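Side-chain contacts in ketol-acid reductoisomerase (NAD(+)) (uncultured archaeon GZfos26G2, PDB 4XDY), which catalyses the magnesium-dependent alkyl migration and NADH-dependent reduction of (S)-2-acetolactate to (R)-2,3-dihydroxy-isovalerate in branched-chain amino acid biosynthesis: residues H112-N115 / I116-R120; K158-S162 / G163-E167; L283-E287 / N288-A292; I303-L306 / K307-E311. All coordinates share one frame; numbering follows the deposited sequence.

Interaction 1: residues H112-N115 / I116-R120; sequences HGFN and ICFKR. With NAI (1,4-dihydronicotinamide adenine dinucleotide), chain E.
The ring of Phe118 turns its CD2-CE2 edge onto the face of Phe114, with Phe118 CD2 3.7 Å above the plane and over its centre. The planes meet at 68° with centroids 5.0 Å apart, an edge-to-face pair four residues apart, across the end of the short helix 114-117. Phe114 reaches it because CG lies anti to the backbone N (chi1 -174°), and the straight bond from Phe118 N to Phe114 O (2.9 Å) holds the two residues in step. A leucine in place of Phe114 has no flat face for the Phe118 edge, and that ring would probably be freer to turn. Asn115 OD1 lies 3.4 Å from Arg120 CB, and one water bridges Asn115 OD1 and Arg120 NE, 2.7 Å from each. Asn115 ND2 donates to Gln90 OE1 and Asp87 O of the NAD-binding site, so a side chain with both donor and acceptor suits this place. Next to the helix start, His112 CB comes within 3.4 Å of NAI O2D, while its ND1 bonds Glu191 OE1. Strand 107-110, helix 114-117 and strand 128-134 form a beta-alpha-beta unit of the Rossmann domain, whose loop brings the predicted active-site histidine to the dinucleotide.

Interaction 2: residues K158-S162 / G163-E167; sequences KQNPS and GEARE
Asn160 lays its amide over Gly163, with OD1 3.0 Å from Gly163 CA, and continues past it to the start of helix 165-175. With CG anti to the backbone N (chi1 -179°), OD1 accepts a hydrogen bond from Ala165 N at 3.0 Å; the N-H points well at the oxygen (161°), although the donor stands 35° out of the carbonyl plane. The methyl of Ala165 sits alongside, its CB 3.3 Å from Asn160 OD1 and 3.6 Å from Gln159 O. A side chain this small fits here, since it is also covered by Val157, Asp128 and Ile130. The backbone from Asn160 to Gly163 forms a type I beta turn, closed by Gly163 N bonding to Asn160 O, and this turn takes the chain from strand 153-157 of the Rossmann domain into the helix. Gly163 has positive phi, and a CB there would collide with Ser162 O, which makes glycine the natural choice. Ser162 spans the far end of the turn: OG, between the backbone N and the carbonyl carbon, accepts a nearly straight bond from Glu164 N at 3.0 Å. The same hydroxyl is hydrogen-bonded to Asp128 OD2, tying the turn to strand 128-134.

Interaction 3: residues L283-E287 / N288-A292; sequences LKRVE and NGEFA
Arg285 and Glu290 cross at about a right angle, their guanidinium and carboxylate planes 83° apart in the conformer described here, one of two modelled for Arg285. In it, Glu290 OE1 takes both Arg285 NE (2.8 Å) and Arg285 NH2 (2.9 Å) in a salt bridge whose two hydrogen bonds are bent and weak. A bend at chi3 (87°) turns this guanidinium back against Glu290, whose CB lies 3.4 Å above its plane, offset toward the rim. Glu294 supplies a second carboxylate to Arg285 NH2. Glu290 OE2 accepts from Asn288 ND2 at 3.0 Å on its anti side, tilted out of the carboxylate plane. Replacing Glu290 by an alanine removes this acceptor, which is likely to leave Arg285 NE and Asn288 ND2 without their shared partner, and the guanidinium relying more on Glu294. Asn288 OD1 accepts from Glu290 N at 2.9 Å, closing an Asx turn; asparagine suits the place by offering both acceptor and donor. On the backbone, a water joins Arg285 O and Val286 O to Ala292 N, while Phe291 N bonds Arg285 O. Positive phi favours glycine at the Gly289 N-cap. This is a helix-to-helix corner in the C-terminal knotted domain, an Asx turn leading from helix 273-287 into helix 290-300.

Interaction 4: residues I303-L306 / K307-E311; sequences IPFL and KASRE
Two flat groups lie along this turn of helix, the Phe305 ring and the Arg310 guanidinium. Ser309 OG sits over the centre of one face of Phe305, 3.5 Å above its plane. Leu306 CG does the same for the guanidinium, 3.6 Å above that plane, with Leu306 CD2 3.6 Å from Arg310 NH2. Ile303 adds its tip obliquely to the guanidinium, CD1 being 3.6 Å from Arg310 NH1. Arg310 runs extended from CG to NE, which carries its guanidinium over Leu306, four residues back, the two side chains crossing obliquely. The leucine and isoleucine thus give apolar surface to the flat end of the arginine, whose NH2 forms a salt bridge with Glu260 of the second subunit. Ser309 OG, beside its own backbone N at chi1 -52°, donates to Phe305 O at 2.8 Å. Ser309 N binds the same oxygen at 2.8 Å from the opposite face of the carbonyl plane, so this acceptor is gripped twice. A small hydroxyl residue suits a spot packed against both the Phe305 ring and Trp264 of the second subunit. Lys307 packs its CG 4.0 Å from Ile303 CD1, its aliphatic part against the isoleucine. The chemistry implies that the serine hydroxyl, in a buried setting, is satisfied by its own helix, while the arginine charge is directed across the dimer interface, where Glu260 of the second subunit probably balances it.

Interactions 1 and 3 meet directly although they belong to different domains: Phe118 CD2 and Phe114 CZ approach Ala292 CB at 3.5 and 3.7 Å, joining the Rossmann domain to helix 290-300 of the knotted domain. Both lie near catalysis, since the side chains of Phe114 and Phe291 are about 7 and 6 Å from that of Glu199, a magnesium ligand. Interaction 2 touches interaction 1 through Ile116 CG2 and Lys158 CG, 4.2 Å apart, but lies away from the annotated sites. Interaction 4 follows interaction 3 along the chain, about 8 Å off at nearest atoms; both reach the second subunit, and the Arg310 side chain comes about 4 Å from a bound magnesium ion.

Interaction 1: residues H112-N115 / I116-R120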
loop_
_atom_site.group_PDB
_atom_site.type_symbol
_atom_site.label_atom_id
_atom_site.label_comp_id
_atom_site.label_asym_id
_atom_site.label_seq_id
_atom_site.Cartn_x
_atom_site.Cartn_y
_atom_site.Cartn_z
ATOM N N HIS A 112 5.506 -15.293 16.588
ATOM C CA HIS A 112 5.006 -14.119 17.294
ATOM C C HIS A 112 5.240 -14.445 18.753
ATOM O O HIS A 112 4.928 -15.599 19.189
ATOM C CB HIS A 112 3.504 -13.977 17.031
ATOM C CG HIS A 112 2.865 -12.787 17.672
ATOM N ND1 HIS A 112 3.493 -11.545 17.872
ATOM C CD2 HIS A 112 1.601 -12.656 18.165
ATOM C CE1 HIS A 112 2.595 -10.701 18.389
ATOM N NE2 HIS A 112 1.446 -11.357 18.565
ATOM N N GLY A 113 5.680 -13.433 19.498
ATOM C CA GLY A 113 5.993 -13.607 20.935
ATOM C C GLY A 113 4.872 -13.710 21.959
ATOM O O GLY A 113 5.157 -13.952 23.157
ATOM N N PHE A 114 3.608 -13.514 21.474
ATOM C CA PHE A 114 2.426 -13.304 22.356
ATOM C C PHE A 114 2.408 -14.347 23.491
ATOM O O PHE A 114 2.411 -13.994 24.684
ATOM C CB PHE A 114 1.137 -13.348 21.522
ATOM C CG PHE A 114 -0.109 -13.021 22.257
ATOM C CD1 PHE A 114 -0.794 -13.985 23.016
ATOM C CD2 PHE A 114 -0.667 -11.745 22.190
ATOM C CE1 PHE A 114 -1.963 -13.676 23.692
ATOM C CE2 PHE A 114 -1.847 -11.443 22.878
ATOM C CZ PHE A 114 -2.483 -12.410 23.616
ATOM N N ASN A 115 2.382 -15.630 23.114
ATOM C CA ASN A 115 2.113 -16.663 24.132
ATOM C C ASN A 115 3.212 -16.839 25.135
ATOM O O ASN A 115 2.945 -17.129 26.333
ATOM C CB ASN A 115 1.695 -17.951 23.483
ATOM C CG ASN A 115 0.224 -17.905 23.002
ATOM O OD1 ASN A 115 -0.647 -17.433 23.747
ATOM N ND2 ASN A 115 -0.034 -18.304 21.809
ATOM N N ILE A 116 4.437 -16.677 24.671
ATOM C CA ILE A 116 5.596 -16.709 25.600
ATOM C C ILE A 116 5.671 -15.434 26.439
ATOM O O ILE A 116 5.772 -15.470 27.670
ATOM C CB ILE A 116 6.930 -16.973 24.847
ATOM C CG1 ILE A 116 6.991 -18.400 24.297
ATOM C CG2 ILE A 116 8.111 -16.562 25.705
ATOM C CD1 ILE A 116 7.039 -19.448 25.405
ATOM N N CYS A 117 5.529 -14.286 25.771
ATOM C CA CYS A 117 5.562 -12.991 26.449
ATOM C C CYS A 117 4.534 -12.874 27.580
ATOM O O CYS A 117 4.866 -12.402 28.682
ATOM C CB CYS A 117 5.260 -11.882 25.411
ATOM S SG CYS A 117 5.186 -10.214 26.098
ATOM N N PHE A 118 3.279 -13.227 27.293
ATOM C CA PHE A 118 2.213 -13.121 28.263
ATOM C C PHE A 118 2.080 -14.332 29.116
ATOM O O PHE A 118 1.120 -14.446 29.896
ATOM C CB PHE A 118 0.912 -12.651 27.604
ATOM C CG PHE A 118 1.037 -11.292 26.953
ATOM C CD1 PHE A 118 1.307 -10.180 27.722
ATOM C CD2 PHE A 118 0.880 -11.149 25.579
ATOM C CE1 PHE A 118 1.425 -8.913 27.160
ATOM C CE2 PHE A 118 1.009 -9.884 24.998
ATOM C CZ PHE A 118 1.281 -8.769 25.787
ATOM N N LYS A 119 3.034 -15.266 29.018
ATOM C CA LYS A 119 3.052 -16.411 29.930
ATOM C C LYS A 119 1.840 -17.350 29.770
ATOM O O LYS A 119 1.435 -18.019 30.725
ATOM C CB LYS A 119 3.199 -15.952 31.386
ATOM C CG LYS A 119 4.541 -15.223 31.561
ATOM C CD LYS A 119 4.907 -15.161 33.013
ATOM C CE LYS A 119 5.064 -13.737 33.441
ATOM N NZ LYS A 119 6.268 -13.272 32.719
ATOM N N ARG A 120 1.273 -17.453 28.570
ATOM C CA ARG A 120 0.286 -18.400 28.311
ATOM C C ARG A 120 0.837 -19.774 28.035
ATOM O O ARG A 120 0.110 -20.746 28.145
ATOM C CB ARG A 120 -0.554 -17.938 27.129
ATOM C CG ARG A 120 -1.208 -16.548 27.313
ATOM C CD ARG A 120 -2.551 -16.668 27.870
ATOM N NE ARG A 120 -3.488 -17.308 26.927
ATOM C CZ ARG A 120 -4.500 -18.067 27.345
ATOM N NH1 ARG A 120 -4.664 -18.224 28.642
ATOM N NH2 ARG A 120 -5.343 -18.657 26.498
HETATM P PA NAI E . -3.786 -19.653 10.885
HETATM O O1A NAI E . -4.960 -18.901 11.529
HETATM O O2A NAI E . -3.564 -19.564 9.439
HETATM O O5B NAI E . -3.860 -21.145 11.491
HETATM C C5B NAI E . -2.953 -22.173 10.999
HETATM C C4B NAI E . -3.750 -23.505 10.858
HETATM O O4B NAI E . -4.086 -23.881 12.189
HETATM C C3B NAI E . -5.102 -23.478 10.098
HETATM O O3B NAI E . -4.813 -23.452 8.700
HETATM C C2B NAI E . -5.788 -24.721 10.625
HETATM O O2B NAI E . -5.408 -25.827 9.803
HETATM C C1B NAI E . -5.164 -24.841 12.039
HETATM N N9A NAI E . -6.150 -24.567 13.070
HETATM C C8A NAI E . -7.016 -23.467 13.040
HETATM N N7A NAI E . -7.793 -23.502 14.114
HETATM C C5A NAI E . -7.460 -24.622 14.807
HETATM C C6A NAI E . -7.939 -25.261 16.019
HETATM N N6A NAI E . -8.943 -24.744 16.739
HETATM N N1A NAI E . -7.331 -26.389 16.475
HETATM C C2A NAI E . -6.333 -26.960 15.769
HETATM N N3A NAI E . -5.825 -26.460 14.656
HETATM C C4A NAI E . -6.362 -25.302 14.122
HETATM O O3 NAI E . -2.400 -19.109 11.686
HETATM P PN NAI E . -1.479 -17.840 11.128
HETATM O O1N NAI E . -2.352 -16.621 10.907
HETATM O O2N NAI E . -0.692 -18.377 10.009
HETATM O O5D NAI E . -0.726 -17.571 12.493
HETATM C C5D NAI E . 0.361 -18.474 12.888
HETATM C C4D NAI E . 1.367 -17.756 13.858
HETATM O O4D NAI E . 2.049 -16.824 12.995
HETATM C C3D NAI E . 0.749 -16.906 14.952
HETATM O O3D NAI E . 1.582 -16.928 16.117
HETATM C C2D NAI E . 0.692 -15.468 14.385
HETATM O O2D NAI E . 0.637 -14.408 15.336
HETATM C C1D NAI E . 1.966 -15.463 13.567
HETATM N N1N NAI E . 2.091 -14.527 12.443
HETATM C C2N NAI E . 1.150 -14.556 11.475
HETATM C C3N NAI E . 1.231 -13.736 10.406
HETATM C C7N NAI E . 0.275 -13.868 9.349
HETATM O O7N NAI E . -0.888 -14.374 9.423
HETATM N N7N NAI E . 0.781 -13.631 8.166
HETATM C C4N NAI E . 2.364 -12.839 10.313
HETATM C C5N NAI E . 3.427 -13.022 11.253
HETATM C C6N NAI E . 3.227 -13.848 12.313
HETATM O O HOH W 1 5.164 -16.999 21.689
HETATM O O HOH W 2 -3.251 -17.105 24.222
#

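Interaction 2: residues K158-S162 / G163-E167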
loop_
_atom_site.group_PDB
_atom_site.type_symbol
_atom_site.label_atom_id
_atom_site.label_comp_id
_atom_site.label_asym_id
_atom_site.label_seq_id
_atom_site.Cartn_x
_atom_site.Cartn_y
_atom_site.Cartn_z
ATOM N N LYS A 158 14.632 -16.897 24.002
ATOM C CA LYS A 158 14.154 -16.778 25.369
ATOM C C LYS A 158 14.938 -17.785 26.254
ATOM O O LYS A 158 15.161 -17.483 27.394
ATOM C CB LYS A 158 12.692 -17.184 25.431
ATOM C CG LYS A 158 12.058 -17.240 26.837
ATOM C CD LYS A 158 11.967 -15.797 27.308
ATOM C CE LYS A 158 11.183 -15.520 28.563
ATOM N NZ LYS A 158 11.145 -14.015 28.524
ATOM N N GLN A 159 15.247 -18.969 25.698
ATOM C CA GLN A 159 15.989 -20.049 26.453
ATOM C C GLN A 159 17.008 -20.693 25.500
ATOM O O GLN A 159 16.724 -20.966 24.329
ATOM C CB GLN A 159 15.060 -21.163 26.950
ATOM C CG GLN A 159 14.010 -20.719 27.920
ATOM C CD GLN A 159 13.208 -21.786 28.572
ATOM O OE1 GLN A 159 12.342 -21.439 29.354
ATOM N NE2 GLN A 159 13.336 -23.032 28.155
ATOM N N ASN A 160 18.202 -20.987 26.041
ATOM C CA ASN A 160 19.309 -21.485 25.204
ATOM C C ASN A 160 20.085 -22.619 25.967
ATOM O O ASN A 160 21.366 -22.621 25.988
ATOM C CB ASN A 160 20.251 -20.331 24.916
ATOM C CG ASN A 160 21.410 -20.727 24.050
ATOM O OD1 ASN A 160 21.327 -21.613 23.193
ATOM N ND2 ASN A 160 22.532 -20.058 24.293
ATOM N N PRO A 161 19.357 -23.598 26.492
ATOM C CA PRO A 161 20.113 -24.662 27.199
ATOM C C PRO A 161 21.007 -25.553 26.319
ATOM O O PRO A 161 21.935 -26.200 26.869
ATOM C CB PRO A 161 19.014 -25.475 27.886
ATOM C CG PRO A 161 17.807 -25.266 27.019
ATOM C CD PRO A 161 17.917 -23.808 26.685
ATOM N N SER A 162 20.783 -25.547 25.018
ATOM C CA SER A 162 21.605 -26.312 24.107
ATOM C C SER A 162 22.837 -25.550 23.674
ATOM O O SER A 162 23.685 -26.098 22.977
ATOM C CB SER A 162 20.813 -26.774 22.871
ATOM O OG SER A 162 20.844 -25.749 21.890
ATOM N N GLY A 163 22.833 -24.251 23.911
ATOM C CA GLY A 163 23.769 -23.294 23.294
ATOM C C GLY A 163 23.597 -22.894 21.885
ATOM O O GLY A 163 24.214 -21.905 21.443
ATOM N N GLU A 164 22.773 -23.625 21.145
ATOM C CA GLU A 164 22.652 -23.415 19.734
ATOM C C GLU A 164 21.285 -22.712 19.347
ATOM O O GLU A 164 21.000 -22.598 18.145
ATOM C CB GLU A 164 22.639 -24.745 19.034
ATOM C CG GLU A 164 23.994 -25.487 19.192
ATOM C CD GLU A 164 24.045 -26.809 18.426
ATOM O OE1 GLU A 164 23.035 -27.485 18.265
ATOM O OE2 GLU A 164 25.149 -27.183 17.956
ATOM N N ALA A 165 20.571 -22.198 20.336
ATOM C CA ALA A 165 19.228 -21.612 20.052
ATOM C C ALA A 165 19.308 -20.489 19.042
ATOM O O ALA A 165 18.574 -20.480 18.025
ATOM C CB ALA A 165 18.647 -21.123 21.331
ATOM N N ARG A 166 20.244 -19.574 19.253
ATOM C CA ARG A 166 20.386 -18.429 18.361
ATOM C C ARG A 166 20.785 -18.856 16.965
ATOM O O ARG A 166 20.339 -18.331 15.952
ATOM C CB ARG A 166 21.365 -17.381 18.954
ATOM C CG ARG A 166 21.753 -16.239 18.000
ATOM C CD ARG A 166 22.630 -15.164 18.766
ATOM N NE ARG A 166 22.984 -13.994 17.953
ATOM C CZ ARG A 166 23.966 -13.926 17.078
ATOM N NH1 ARG A 166 24.818 -14.931 16.919
ATOM N NH2 ARG A 166 24.115 -12.787 16.384
ATOM N N GLU A 167 21.760 -19.752 16.895
ATOM C CA GLU A 167 22.243 -20.208 15.633
ATOM C C GLU A 167 21.123 -20.841 14.765
ATOM O O GLU A 167 21.025 -20.595 13.574
ATOM C CB GLU A 167 23.370 -21.268 15.845
ATOM C CG GLU A 167 24.052 -21.544 14.545
ATOM C CD GLU A 167 25.224 -22.556 14.688
ATOM O OE1 GLU A 167 25.430 -23.072 15.799
ATOM O OE2 GLU A 167 25.784 -22.846 13.617
#

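Interaction 3: residues L283-E287 / N288-A292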
loop_
_atom_site.group_PDB
_atom_site.type_symbol
_atom_site.label_atom_id
_atom_site.label_comp_id
_atom_site.label_asym_id
_atom_site.label_seq_id
_atom_site.Cartn_x
_atom_site.Cartn_y
_atom_site.Cartn_z
ATOM N N LEU A 283 -0.481 1.569 22.627
ATOM C CA LEU A 283 0.805 0.913 22.899
ATOM C C LEU A 283 0.896 0.550 24.383
ATOM O O LEU A 283 1.397 -0.541 24.736
ATOM C CB LEU A 283 1.973 1.821 22.532
ATOM C CG LEU A 283 3.381 1.253 22.767
ATOM C CD1 LEU A 283 3.565 -0.114 22.064
ATOM C CD2 LEU A 283 4.491 2.232 22.402
ATOM N N LYS A 284 0.398 1.423 25.256
ATOM C CA LYS A 284 0.479 1.141 26.714
ATOM C C LYS A 284 -0.363 -0.091 27.046
ATOM O O LYS A 284 0.057 -0.946 27.845
ATOM C CB LYS A 284 -0.078 2.332 27.502
ATOM C CG LYS A 284 -0.163 2.096 29.008
ATOM C CD LYS A 284 -0.886 3.314 29.625
ATOM C CE LYS A 284 -0.968 3.268 31.153
ATOM N NZ LYS A 284 -1.117 4.654 31.710
ATOM N N ARG A 285 -1.534 -0.221 26.416
ATOM C CA ARG A 285 -2.356 -1.391 26.679
ATOM C C ARG A 285 -1.786 -2.652 26.106
ATOM O O ARG A 285 -2.065 -3.726 26.570
ATOM C CB ARG A 285 -3.788 -1.175 26.213
ATOM C CG ARG A 285 -4.472 0.030 26.894
ATOM C CD ARG A 285 -5.905 0.178 26.372
ATOM N NE ARG A 285 -6.740 -0.675 27.210
ATOM C CZ ARG A 285 -7.252 -1.856 26.896
ATOM N NH1 ARG A 285 -7.141 -2.410 25.681
ATOM N NH2 ARG A 285 -7.944 -2.464 27.852
ATOM N N VAL A 286 -0.987 -2.526 25.055
ATOM C CA VAL A 286 -0.279 -3.670 24.560
ATOM C C VAL A 286 0.852 -4.086 25.563
ATOM O O VAL A 286 1.019 -5.290 25.822
ATOM C CB VAL A 286 0.310 -3.288 23.196
ATOM C CG1 VAL A 286 1.532 -4.060 22.829
ATOM C CG2 VAL A 286 -0.763 -3.429 22.133
ATOM N N GLU A 287 1.642 -3.095 26.002
ATOM C CA GLU A 287 2.823 -3.357 26.849
ATOM C C GLU A 287 2.386 -3.886 28.243
ATOM O O GLU A 287 3.181 -4.608 28.865
ATOM C CB GLU A 287 3.665 -2.123 26.965
ATOM C CG GLU A 287 4.372 -1.793 25.638
ATOM C CD GLU A 287 5.221 -0.516 25.684
ATOM O OE1 GLU A 287 4.914 0.318 26.508
ATOM O OE2 GLU A 287 6.190 -0.332 24.916
ATOM N N ASN A 288 1.204 -3.514 28.735
ATOM C CA ASN A 288 0.861 -3.797 30.166
ATOM C C ASN A 288 -0.072 -4.986 30.361
ATOM O O ASN A 288 -0.462 -5.301 31.467
ATOM C CB ASN A 288 0.324 -2.532 30.840
ATOM C CG ASN A 288 -1.092 -2.191 30.407
ATOM O OD1 ASN A 288 -1.808 -2.941 29.702
ATOM N ND2 ASN A 288 -1.523 -1.036 30.875
ATOM N N GLY A 289 -0.363 -5.713 29.286
ATOM C CA GLY A 289 -1.129 -6.911 29.356
ATOM C C GLY A 289 -2.669 -6.710 29.249
ATOM O O GLY A 289 -3.357 -7.671 29.066
ATOM N N GLU A 290 -3.164 -5.484 29.121
ATOM C CA GLU A 290 -4.619 -5.238 28.995
ATOM C C GLU A 290 -5.168 -5.803 27.709
ATOM O O GLU A 290 -6.143 -6.547 27.717
ATOM C CB GLU A 290 -4.995 -3.734 29.093
ATOM C CG GLU A 290 -4.889 -3.134 30.508
ATOM C CD GLU A 290 -5.272 -1.643 30.496
ATOM O OE1 GLU A 290 -6.309 -1.283 29.896
ATOM O OE2 GLU A 290 -4.499 -0.812 30.985
ATOM N N PHE A 291 -4.543 -5.443 26.563
ATOM C CA PHE A 291 -4.987 -5.973 25.341
ATOM C C PHE A 291 -4.959 -7.490 25.337
ATOM O O PHE A 291 -5.901 -8.204 24.833
ATOM C CB PHE A 291 -4.181 -5.407 24.167
ATOM C CG PHE A 291 -4.587 -6.045 22.876
ATOM C CD1 PHE A 291 -5.702 -5.618 22.202
ATOM C CD2 PHE A 291 -3.950 -7.171 22.413
ATOM C CE1 PHE A 291 -6.167 -6.290 21.065
ATOM C CE2 PHE A 291 -4.373 -7.817 21.270
ATOM C CZ PHE A 291 -5.494 -7.381 20.586
ATOM N N ALA A 292 -3.842 -8.050 25.855
ATOM C CA ALA A 292 -3.660 -9.494 25.768
ATOM C C ALA A 292 -4.832 -10.169 26.540
ATOM O O ALA A 292 -5.450 -11.109 26.040
ATOM C CB ALA A 292 -2.331 -9.918 26.348
HETATM O O HOH W 3 -1.419 -6.423 26.306
#

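Interaction 4: residues I303-L306 / K307-E311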
loop_
_atom_site.group_PDB
_atom_site.type_symbol
_atom_site.label_atom_id
_atom_site.label_comp_id
_atom_site.label_asym_id
_atom_site.label_seq_id
_atom_site.Cartn_x
_atom_site.Cartn_y
_atom_site.Cartn_z
ATOM N N ILE A 303 -15.464 -15.634 20.553
ATOM C CA ILE A 303 -15.151 -14.539 19.572
ATOM C C ILE A 303 -16.383 -13.759 19.037
ATOM O O ILE A 303 -16.488 -13.461 17.870
ATOM C CB ILE A 303 -14.186 -14.976 18.435
ATOM C CG1 ILE A 303 -14.748 -16.030 17.510
ATOM C CG2 ILE A 303 -12.867 -15.450 19.063
ATOM C CD1 ILE A 303 -14.100 -16.055 16.144
ATOM N N PRO A 304 -17.338 -13.475 19.904
ATOM C CA PRO A 304 -18.541 -12.792 19.337
ATOM C C PRO A 304 -18.298 -11.404 18.686
ATOM O O PRO A 304 -18.973 -11.059 17.712
ATOM C CB PRO A 304 -19.421 -12.617 20.578
ATOM C CG PRO A 304 -18.473 -12.556 21.729
ATOM C CD PRO A 304 -17.397 -13.568 21.359
ATOM N N PHE A 305 -17.355 -10.640 19.230
ATOM C CA PHE A 305 -17.011 -9.332 18.632
ATOM C C PHE A 305 -16.343 -9.498 17.284
ATOM O O PHE A 305 -16.673 -8.808 16.328
ATOM C CB PHE A 305 -16.151 -8.506 19.586
ATOM C CG PHE A 305 -15.646 -7.214 18.982
ATOM C CD1 PHE A 305 -16.462 -6.101 18.921
ATOM C CD2 PHE A 305 -14.387 -7.118 18.424
ATOM C CE1 PHE A 305 -16.043 -4.915 18.336
ATOM C CE2 PHE A 305 -13.943 -5.886 17.905
ATOM C CZ PHE A 305 -14.774 -4.810 17.839
ATOM N N LEU A 306 -15.415 -10.478 17.178
ATOM C CA LEU A 306 -14.780 -10.704 15.921
ATOM C C LEU A 306 -15.783 -11.228 14.883
ATOM O O LEU A 306 -15.770 -10.801 13.773
ATOM C CB LEU A 306 -13.528 -11.624 16.124
ATOM C CG LEU A 306 -12.657 -12.013 14.942
ATOM C CD1 LEU A 306 -12.165 -10.737 14.262
ATOM C CD2 LEU A 306 -11.529 -12.897 15.523
ATOM N N LYS A 307 -16.702 -12.153 15.240
ATOM C CA LYS A 307 -17.768 -12.540 14.366
ATOM C C LYS A 307 -18.681 -11.441 13.934
ATOM O O LYS A 307 -18.983 -11.281 12.758
ATOM C CB LYS A 307 -18.615 -13.655 15.031
ATOM C CG LYS A 307 -17.785 -14.933 15.139
ATOM C CD LYS A 307 -18.583 -16.211 15.348
ATOM C CE LYS A 307 -19.252 -16.209 16.703
ATOM N NZ LYS A 307 -19.329 -17.604 17.244
ATOM N N ALA A 308 -19.107 -10.624 14.868
ATOM C CA ALA A 308 -19.949 -9.481 14.513
ATOM C C ALA A 308 -19.213 -8.503 13.562
ATOM O O ALA A 308 -19.806 -7.965 12.622
ATOM C CB ALA A 308 -20.366 -8.728 15.771
ATOM N N SER A 309 -17.919 -8.252 13.844
ATOM C CA SER A 309 -17.127 -7.404 12.998
ATOM C C SER A 309 -16.931 -7.916 11.567
ATOM O O SER A 309 -17.077 -7.127 10.611
ATOM C CB SER A 309 -15.774 -7.014 13.672
ATOM O OG SER A 309 -15.927 -6.489 14.963
ATOM N N ARG A 310 -16.595 -9.197 11.423
ATOM C CA ARG A 310 -16.509 -9.879 10.122
ATOM C C ARG A 310 -17.762 -9.672 9.310
ATOM O O ARG A 310 -17.728 -9.251 8.149
ATOM C CB ARG A 310 -16.246 -11.339 10.286
ATOM C CG ARG A 310 -14.793 -11.633 10.631
ATOM C CD ARG A 310 -14.647 -13.004 11.208
ATOM N NE ARG A 310 -13.290 -13.351 11.478
ATOM C CZ ARG A 310 -12.926 -14.401 12.181
ATOM N NH1 ARG A 310 -13.841 -15.265 12.605
ATOM N NH2 ARG A 310 -11.657 -14.633 12.409
ATOM N N GLU A 311 -18.905 -9.943 9.927
ATOM C CA GLU A 311 -20.195 -9.793 9.248
ATOM C C GLU A 311 -20.438 -8.406 8.826
ATOM O O GLU A 311 -20.876 -8.167 7.712
ATOM C CB GLU A 311 -21.326 -10.280 10.211
ATOM C CG GLU A 311 -22.719 -9.932 9.787
ATOM C CD GLU A 311 -23.324 -11.019 8.948
ATOM O OE1 GLU A 311 -22.606 -11.570 8.078
ATOM O OE2 GLU A 311 -24.518 -11.307 9.162
#